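Local structure of NAD(P)-dependent oxidoreductase (Pseudomonas putida, 7A3W) at residues T174-Y177 against L178-A182; E238-V242 against D243-A247. The protein probably catalyses NADPH-dependent reduction of imines, acting as a multifunctional biocatalyst for conjugate reduction and reductive amination. All coordinates share one frame; numbering follows the deposited sequence.

Contact 1: residues T174-Y177 against L178-A182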
ATOM      1  N   THR B 174       7.794  -3.358  19.138  1.00 18.83           N
ATOM      2  CA  THR B 174       8.503  -2.290  18.380  1.00 19.08           C
ATOM      3  C   THR B 174       8.895  -2.751  16.971  1.00 19.67           C
ATOM      4  O   THR B 174       8.646  -2.026  16.010  1.00 17.17           O
ATOM      5  CB  THR B 174       9.669  -1.708  19.190  1.00 20.98           C
ATOM      6  OG1 THR B 174       9.042  -0.824  20.110  1.00 22.52           O
ATOM      7  CG2 THR B 174      10.662  -0.928  18.355  1.00 20.07           C
ATOM      8  N   PRO B 175       9.616  -3.873  16.752  1.00 20.03           N
ATOM      9  CA  PRO B 175      10.051  -4.195  15.389  1.00 21.46           C
ATOM     10  C   PRO B 175       8.880  -4.417  14.432  1.00 19.06           C
ATOM     11  O   PRO B 175       8.934  -3.984  13.298  1.00 20.17           O
ATOM     12  CB  PRO B 175      10.938  -5.436  15.576  1.00 21.46           C
ATOM     13  CG  PRO B 175      11.383  -5.336  17.024  1.00 21.88           C
ATOM     14  CD  PRO B 175      10.163  -4.812  17.753  1.00 21.58           C
ATOM     15  N   THR B 176       7.825  -5.072  14.910  1.00 18.85           N
ATOM     16  CA  THR B 176       6.601  -5.328  14.125  1.00 18.53           C
ATOM     17  C   THR B 176       5.915  -4.001  13.803  1.00 17.24           C
ATOM     18  O   THR B 176       5.559  -3.778  12.642  1.00 15.13           O
ATOM     19  CB  THR B 176       5.718  -6.317  14.883  1.00 18.93           C
ATOM     20  OG1 THR B 176       6.429  -7.559  14.851  1.00 20.54           O
ATOM     21  CG2 THR B 176       4.330  -6.478  14.296  1.00 18.96           C
ATOM     22  N   TYR B 177       5.734  -3.158  14.812  1.00 17.23           N
ATOM     23  CA  TYR B 177       5.148  -1.795  14.699  1.00 16.75           C
ATOM     24  C   TYR B 177       5.915  -1.008  13.648  1.00 16.78           C
ATOM     25  O   TYR B 177       5.304  -0.451  12.729  1.00 16.64           O
ATOM     26  CB  TYR B 177       5.201  -1.135  16.077  1.00 16.72           C
ATOM     27  CG  TYR B 177       4.944   0.342  16.178  1.00 15.88           C
ATOM     28  CD1 TYR B 177       3.647   0.832  16.214  1.00 17.26           C
ATOM     29  CD2 TYR B 177       5.984   1.248  16.346  1.00 16.92           C
ATOM     30  CE1 TYR B 177       3.377   2.178  16.395  1.00 17.28           C
ATOM     31  CE2 TYR B 177       5.733   2.609  16.482  1.00 17.30           C
ATOM     32  CZ  TYR B 177       4.423   3.072  16.539  1.00 16.50           C
ATOM     33  OH  TYR B 177       4.124   4.396  16.715  1.00 16.63           O
ATOM     34  N   LEU B 178       7.239  -0.993  13.746  1.00 15.71           N
ATOM     35  CA  LEU B 178       8.041  -0.202  12.795  1.00 16.48           C
ATOM     36  C   LEU B 178       7.976  -0.813  11.383  1.00 15.38           C
ATOM     37  O   LEU B 178       7.910  -0.033  10.388  1.00 16.15           O
ATOM     38  CB  LEU B 178       9.464  -0.105  13.327  1.00 16.79           C
ATOM     39  CG  LEU B 178       9.672   0.649  14.645  1.00 17.30           C
ATOM     40  CD1 LEU B 178      11.151   0.591  15.030  1.00 17.28           C
ATOM     41  CD2 LEU B 178       9.216   2.093  14.578  1.00 17.26           C
ATOM     42  N   ALA B 179       7.926  -2.140  11.267  1.00 14.37           N
ATOM     43  CA  ALA B 179       7.842  -2.852   9.968  1.00 15.36           C
ATOM     44  C   ALA B 179       6.495  -2.519   9.303  1.00 14.09           C
ATOM     45  O   ALA B 179       6.467  -2.207   8.115  1.00 13.40           O
ATOM     46  CB  ALA B 179       8.020  -4.340  10.163  1.00 15.53           C
ATOM     47  N   LEU B 180       5.395  -2.564  10.060  1.00 15.53           N
ATOM     48  CA  LEU B 180       4.062  -2.206   9.509  1.00 15.75           C
ATOM     49  C   LEU B 180       4.009  -0.739   9.061  1.00 14.95           C
ATOM     50  O   LEU B 180       3.412  -0.452   8.009  1.00 14.85           O
ATOM     51  CB  LEU B 180       2.992  -2.519  10.548  1.00 16.55           C
ATOM     52  CG  LEU B 180       2.814  -4.000  10.825  1.00 17.39           C
ATOM     53  CD1 LEU B 180       2.016  -4.243  12.095  1.00 17.92           C
ATOM     54  CD2 LEU B 180       2.145  -4.693   9.651  1.00 18.56           C
ATOM     55  N   TYR B 181       4.664   0.183   9.762  1.00 15.21           N
ATOM     56  CA  TYR B 181       4.684   1.606   9.362  1.00 16.01           C
ATOM     57  C   TYR B 181       5.684   1.826   8.230  1.00 15.00           C
ATOM     58  O   TYR B 181       5.443   2.721   7.433  1.00 14.89           O
ATOM     59  CB  TYR B 181       4.882   2.503  10.581  1.00 15.81           C
ATOM     60  CG  TYR B 181       3.569   2.869  11.232  1.00 16.35           C
ATOM     61  CD1 TYR B 181       2.643   3.612  10.525  1.00 16.13           C
ATOM     62  CD2 TYR B 181       3.282   2.540  12.552  1.00 17.46           C
ATOM     63  CE1 TYR B 181       1.416   3.941  11.090  1.00 17.31           C
ATOM     64  CE2 TYR B 181       2.096   2.934  13.153  1.00 16.83           C
ATOM     65  CZ  TYR B 181       1.163   3.653  12.419  1.00 17.19           C
ATOM     66  OH  TYR B 181      -0.017   4.078  12.973  1.00 17.81           O
ATOM     67  N   ALA B 182       6.714   0.988   8.113  1.00 15.61           N
ATOM     68  CA  ALA B 182       7.594   1.042   6.925  1.00 15.70           C
ATOM     69  C   ALA B 182       6.744   0.740   5.682  1.00 16.03           C
ATOM     70  O   ALA B 182       6.797   1.491   4.705  1.00 16.92           O
ATOM     71  CB  ALA B 182       8.742   0.094   7.075  1.00 15.48           C
TER
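T174 meets L178 one turn on in the long helix 173-200, its carbonyl O accepting the L178 amide N at 2.9 Å while T174 CG2 lies alongside L178 CD1 at 3.7 Å. Both side chains point the same way. The next carbonyl, of P175, takes the A179 amide. T176 repeats the theme: its O receives an almost linear bond from L180 N (166° at the hydrogen), and its methyl CG2 reaches L180 CD1 at 3.9 Å. The second subunit packs behind P175, T176 and A179.

Y177 changes the pattern. With CG anti to the backbone N (chi1 167°), its ring stands out from the helix, and the Y181 edge meets one face in an offset edge-to-face pair, centroids 5.3 Å apart and planes at 80°. The closest carbons, Y177 CE1 and Y181 CE2, are 3.6 Å apart. L178 CD2 packs against Y177 CD2 at 3.8 Å. M127 of the nucleotide-binding part touches both tyrosines and L141 touches Y177, while Y177 OH bonds T101 OG1 and Y181 OH bonds I126 O. An alanine at Y177 is likely to leave the Y181 edge without its ring face and T101 without its phenol partner. NADPH touches both rings, so the cofactor meets aromatic groups whose turn is fixed jointly by the edge-to-face contact and the two separate hydroxyl bonds.

Contact 2: residues E238-V242 against D243-A247. With NDP (NADPH dihydro-nicotinamide-adenine-dinucleotide phosphate), chain C.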
ATOM      1  N   GLU B 238       5.289 -18.371 -13.434  1.00 27.52           N
ATOM      2  CA  GLU B 238       4.216 -18.542 -14.452  1.00 28.25           C
ATOM      3  C   GLU B 238       3.201 -17.384 -14.426  1.00 27.02           C
ATOM      4  O   GLU B 238       2.492 -17.203 -15.454  1.00 27.02           O
ATOM      5  CB  GLU B 238       3.545 -19.909 -14.332  1.00 31.01           C
ATOM      6  CG  GLU B 238       2.706 -20.089 -13.088  1.00 33.21           C
ATOM      7  CD  GLU B 238       3.525 -20.311 -11.825  1.00 36.43           C
ATOM      8  OE1 GLU B 238       2.961 -20.141 -10.744  1.00 32.68           O
ATOM      9  OE2 GLU B 238       4.745 -20.598 -11.927  1.00 40.78           O
ATOM     10  N   GLN B 239       3.086 -16.620 -13.337  1.00 25.32           N
ATOM     11  CA  GLN B 239       2.111 -15.497 -13.263  1.00 24.31           C
ATOM     12  C   GLN B 239       2.709 -14.274 -13.963  1.00 23.72           C
ATOM     13  O   GLN B 239       2.027 -13.645 -14.827  1.00 23.46           O
ATOM     14  CB  GLN B 239       1.746 -15.206 -11.809  1.00 23.05           C
ATOM     15  CG  GLN B 239       0.879 -16.287 -11.184  1.00 23.70           C
ATOM     16  CD  GLN B 239      -0.458 -16.382 -11.874  1.00 21.27           C
ATOM     17  OE1 GLN B 239      -1.163 -15.391 -12.015  1.00 23.90           O
ATOM     18  NE2 GLN B 239      -0.827 -17.578 -12.290  1.00 21.86           N
ATOM     19  N   ALA B 240       3.962 -13.975 -13.651  1.00 22.59           N
ATOM     20  CA  ALA B 240       4.705 -12.847 -14.241  1.00 23.16           C
ATOM     21  C   ALA B 240       6.146 -12.935 -13.762  1.00 23.37           C
ATOM     22  O   ALA B 240       6.342 -13.248 -12.573  1.00 26.15           O
ATOM     23  CB  ALA B 240       4.085 -11.529 -13.854  1.00 22.88           C
ATOM     24  N   SER B 241       7.109 -12.656 -14.626  1.00 20.64           N
ATOM     25  CA  SER B 241       8.530 -12.679 -14.229  1.00 18.67           C
ATOM     26  C   SER B 241       8.944 -11.326 -13.654  1.00 17.65           C
ATOM     27  O   SER B 241       8.421 -10.288 -14.061  1.00 18.64           O
ATOM     28  CB  SER B 241       9.411 -13.039 -15.388  1.00 18.37           C
ATOM     29  OG  SER B 241       9.386 -12.009 -16.350  1.00 19.42           O
ATOM     30  N   VAL B 242       9.957 -11.333 -12.805  1.00 17.21           N
ATOM     31  CA  VAL B 242      10.673 -10.077 -12.445  1.00 17.91           C
ATOM     32  C   VAL B 242      11.006  -9.291 -13.733  1.00 19.21           C
ATOM     33  O   VAL B 242      10.819  -8.066 -13.754  1.00 16.90           O
ATOM     34  CB  VAL B 242      11.906 -10.399 -11.591  1.00 19.25           C
ATOM     35  CG1 VAL B 242      12.800  -9.193 -11.437  1.00 20.17           C
ATOM     36  CG2 VAL B 242      11.492 -10.982 -10.243  1.00 19.22           C
ATOM     37  N   ASP B 243      11.504  -9.942 -14.788  1.00 20.16           N
ATOM     38  CA  ASP B 243      11.984  -9.213 -15.993  1.00 20.96           C
ATOM     39  C   ASP B 243      10.820  -8.427 -16.629  1.00 20.27           C
ATOM     40  O   ASP B 243      11.002  -7.299 -17.052  1.00 18.30           O
ATOM     41  CB  ASP B 243      12.614 -10.182 -16.989  1.00 22.86           C
ATOM     42  CG  ASP B 243      13.982 -10.700 -16.579  1.00 24.85           C
ATOM     43  OD1 ASP B 243      14.649 -10.059 -15.750  1.00 25.32           O
ATOM     44  OD2 ASP B 243      14.349 -11.759 -17.080  1.00 28.65           O
ATOM     45  N   VAL B 244       9.619  -8.998 -16.655  1.00 18.77           N
ATOM     46  CA  VAL B 244       8.430  -8.325 -17.241  1.00 20.62           C
ATOM     47  C   VAL B 244       7.993  -7.189 -16.301  1.00 18.54           C
ATOM     48  O   VAL B 244       7.667  -6.087 -16.809  1.00 18.16           O
ATOM     49  CB  VAL B 244       7.340  -9.362 -17.567  1.00 21.00           C
ATOM     50  CG1 VAL B 244       6.001  -8.724 -17.868  1.00 22.16           C
ATOM     51  CG2 VAL B 244       7.792 -10.261 -18.724  1.00 23.34           C
ATOM     52  N   HIS B 245       8.042  -7.387 -14.981  1.00 16.75           N
ATOM     53  CA  HIS B 245       7.794  -6.309 -13.991  1.00 16.36           C
ATOM     54  C   HIS B 245       8.745  -5.139 -14.268  1.00 16.43           C
ATOM     55  O   HIS B 245       8.300  -3.975 -14.281  1.00 17.92           O
ATOM     56  CB  HIS B 245       7.986  -6.795 -12.550  1.00 16.37           C
ATOM     57  CG  HIS B 245       6.819  -7.543 -11.996  1.00 15.53           C
ATOM     58  ND1 HIS B 245       6.674  -8.894 -12.141  1.00 17.86           N
ATOM     59  CD2 HIS B 245       5.776  -7.129 -11.252  1.00 16.15           C
ATOM     60  CE1 HIS B 245       5.549  -9.293 -11.552  1.00 17.40           C
ATOM     61  NE2 HIS B 245       4.996  -8.232 -10.981  1.00 17.48           N
ATOM     62  N   VAL B 246      10.006  -5.435 -14.549  1.00 15.87           N
ATOM     63  CA  VAL B 246      10.995  -4.344 -14.749  1.00 16.25           C
ATOM     64  C   VAL B 246      10.623  -3.596 -16.037  1.00 18.02           C
ATOM     65  O   VAL B 246      10.602  -2.339 -16.028  1.00 19.56           O
ATOM     66  CB  VAL B 246      12.434  -4.890 -14.771  1.00 16.58           C
ATOM     67  CG1 VAL B 246      13.416  -3.839 -15.272  1.00 16.94           C
ATOM     68  CG2 VAL B 246      12.859  -5.323 -13.384  1.00 16.79           C
ATOM     69  N   ALA B 247      10.356  -4.323 -17.125  1.00 18.25           N
ATOM     70  CA  ALA B 247      10.075  -3.699 -18.436  1.00 17.91           C
ATOM     71  C   ALA B 247       8.862  -2.787 -18.279  1.00 18.52           C
ATOM     72  O   ALA B 247       8.872  -1.707 -18.809  1.00 17.67           O
ATOM     73  CB  ALA B 247       9.858  -4.742 -19.495  1.00 19.71           C
TER
HETATM   74  PA  NDP C 301       5.692 -12.582 -21.378  1.00 17.81           P
HETATM   75  O1A NDP C 301       5.193 -13.843 -20.758  1.00 16.93           O
HETATM   76  O2A NDP C 301       7.164 -12.230 -21.435  1.00 17.79           O
HETATM   77  O5B NDP C 301       5.176 -12.612 -22.882  1.00 18.25           O
HETATM   78  C5B NDP C 301       5.654 -11.643 -23.837  1.00 18.53           C
HETATM   79  C4B NDP C 301       4.994 -11.911 -25.161  1.00 18.90           C
HETATM   80  O4B NDP C 301       5.474 -10.936 -26.130  1.00 19.44           O
HETATM   81  C3B NDP C 301       5.277 -13.290 -25.778  1.00 20.00           C
HETATM   82  O3B NDP C 301       4.178 -13.761 -26.548  1.00 18.85           O
HETATM   83  C2B NDP C 301       6.432 -12.958 -26.708  1.00 19.82           C
HETATM   84  O2B NDP C 301       6.561 -13.892 -27.772  1.00 20.41           O
HETATM   85  C1B NDP C 301       5.940 -11.625 -27.248  1.00 21.23           C
HETATM   86  N9A NDP C 301       6.972 -10.851 -27.926  1.00 21.37           N
HETATM   87  C8A NDP C 301       8.143 -10.330 -27.447  1.00 23.55           C
HETATM   88  N7A NDP C 301       8.858  -9.732 -28.368  1.00 21.94           N
HETATM   89  C5A NDP C 301       8.096  -9.849 -29.516  1.00 23.76           C
HETATM   90  C6A NDP C 301       8.289  -9.411 -30.835  1.00 24.23           C
HETATM   91  N6A NDP C 301       9.366  -8.742 -31.242  1.00 26.61           N
HETATM   92  N1A NDP C 301       7.312  -9.697 -31.731  1.00 29.21           N
HETATM   93  C2A NDP C 301       6.223 -10.363 -31.329  1.00 26.76           C
HETATM   94  N3A NDP C 301       5.945 -10.842 -30.118  1.00 27.09           N
HETATM   95  C4A NDP C 301       6.931 -10.542 -29.253  1.00 22.28           C
HETATM   96  O3  NDP C 301       4.873 -11.322 -20.843  1.00 16.97           O
HETATM   97  PN  NDP C 301       3.445 -11.220 -20.110  1.00 17.05           P
HETATM   98  O1N NDP C 301       2.440 -12.093 -20.773  1.00 17.63           O
HETATM   99  O2N NDP C 301       3.669 -11.418 -18.666  1.00 15.36           O
HETATM  100  O5D NDP C 301       3.105  -9.678 -20.327  1.00 17.15           O
HETATM  101  C5D NDP C 301       2.581  -9.229 -21.589  1.00 17.42           C
HETATM  102  C4D NDP C 301       2.149  -7.802 -21.455  1.00 16.49           C
HETATM  103  O4D NDP C 301       1.016  -7.738 -20.558  1.00 16.97           O
HETATM  104  C3D NDP C 301       3.191  -6.803 -20.925  1.00 16.03           C
HETATM  105  O3D NDP C 301       3.037  -5.574 -21.606  1.00 14.79           O
HETATM  106  C2D NDP C 301       2.843  -6.692 -19.442  1.00 16.54           C
HETATM  107  O2D NDP C 301       3.287  -5.486 -18.807  1.00 16.83           O
HETATM  108  C1D NDP C 301       1.320  -6.817 -19.519  1.00 17.26           C
HETATM  109  N1N NDP C 301       0.761  -7.313 -18.232  1.00 18.75           N
HETATM  110  C2N NDP C 301       1.105  -8.539 -17.712  1.00 19.19           C
HETATM  111  C3N NDP C 301       0.650  -8.947 -16.470  1.00 20.16           C
HETATM  112  C7N NDP C 301       1.044 -10.263 -15.840  1.00 22.28           C
HETATM  113  O7N NDP C 301       0.674 -10.457 -14.673  1.00 18.80           O
HETATM  114  N7N NDP C 301       1.788 -11.157 -16.504  1.00 20.36           N
HETATM  115  C4N NDP C 301      -0.286  -8.063 -15.731  1.00 22.43           C
HETATM  116  C5N NDP C 301      -0.745  -6.907 -16.488  1.00 21.87           C
HETATM  117  C6N NDP C 301      -0.086  -6.483 -17.538  1.00 20.39           C
HETATM  118  P2B NDP C 301       7.562 -15.170 -27.496  1.00 21.70           P
HETATM  119  O1X NDP C 301       7.988 -15.658 -28.863  1.00 26.11           O
HETATM  120  O2X NDP C 301       8.719 -14.672 -26.687  1.00 25.85           O
HETATM  121  O3X NDP C 301       6.661 -16.157 -26.762  1.00 19.88           O
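S241 meets V244 in an N-cap, the side-chain signal that starts helix 242-258. S241 OG sits between the backbone N and the carbonyl carbon (chi1 68°), a rotamer that brings it to the V244 amide N at 3.0 Å. The tight part of the contact gathers round the S241 carbonyl. Its O accepts the H245 amide N at 3.1 Å in a nearly straight bond (171° at the hydrogen) and also the imidazole ND1 of H245 at 2.9 Å. The second donor comes from above the carbonyl plane, 57° out of it, yet the oxygen lies close to the plane of the histidine ring. The ND1 bond and the bond of NE2 to Y129 OH of the second subunit together fix the rotation of the imidazole, and F185 of that subunit meets the ring nearly at right angles.

D243 marks the solvent side: it is exposed, although its OD1 reaches Q277. V242 and V246 barely touch each other, with CG1 of V242 and CG2 of V246 4.3 Å apart, yet both are buried against other parts of the chain; V242 meets S288, and V246 also packs on helix 264-278.

NADPH lies against the cap and is also bonded by N38, R39 and S40 of the second subunit. At the flank of the helix, V244 CG2 packs against the phosphate oxygen O2A at 3.4 Å, a van der Waals contact. At the nicotinamide end, A240 CB is 3.5 Å from H245 CE1 and equally near the carboxamide nitrogen N7N, which donates its hydrogen bond to Q239 O at 3.0 Å.

Overall arrangement
Followed from the N terminus, the chain passes through the strands and helices of the Rossmann-type sheet, the last strand 164-165, before helix 173-200, whose opening turns hold contact 1. Helix 205-232 follows, and a loop leads into contact 2 at the start of helix 242-258. Both contacts are local, and neither closes a loop beyond i to i+4 steps; they stand in series, neither nesting nor crossing, with centres 29 Å apart and nearest atoms about 18 Å apart. The dimer brings the two regions together: Q249 on helix 242-258 of the second subunit bonds the Y181 carbonyl. Contact 1 thus borders a cofactor beside its own nucleotide-binding domain, whereas contact 2 completes the site of the NADPH carried by the partner.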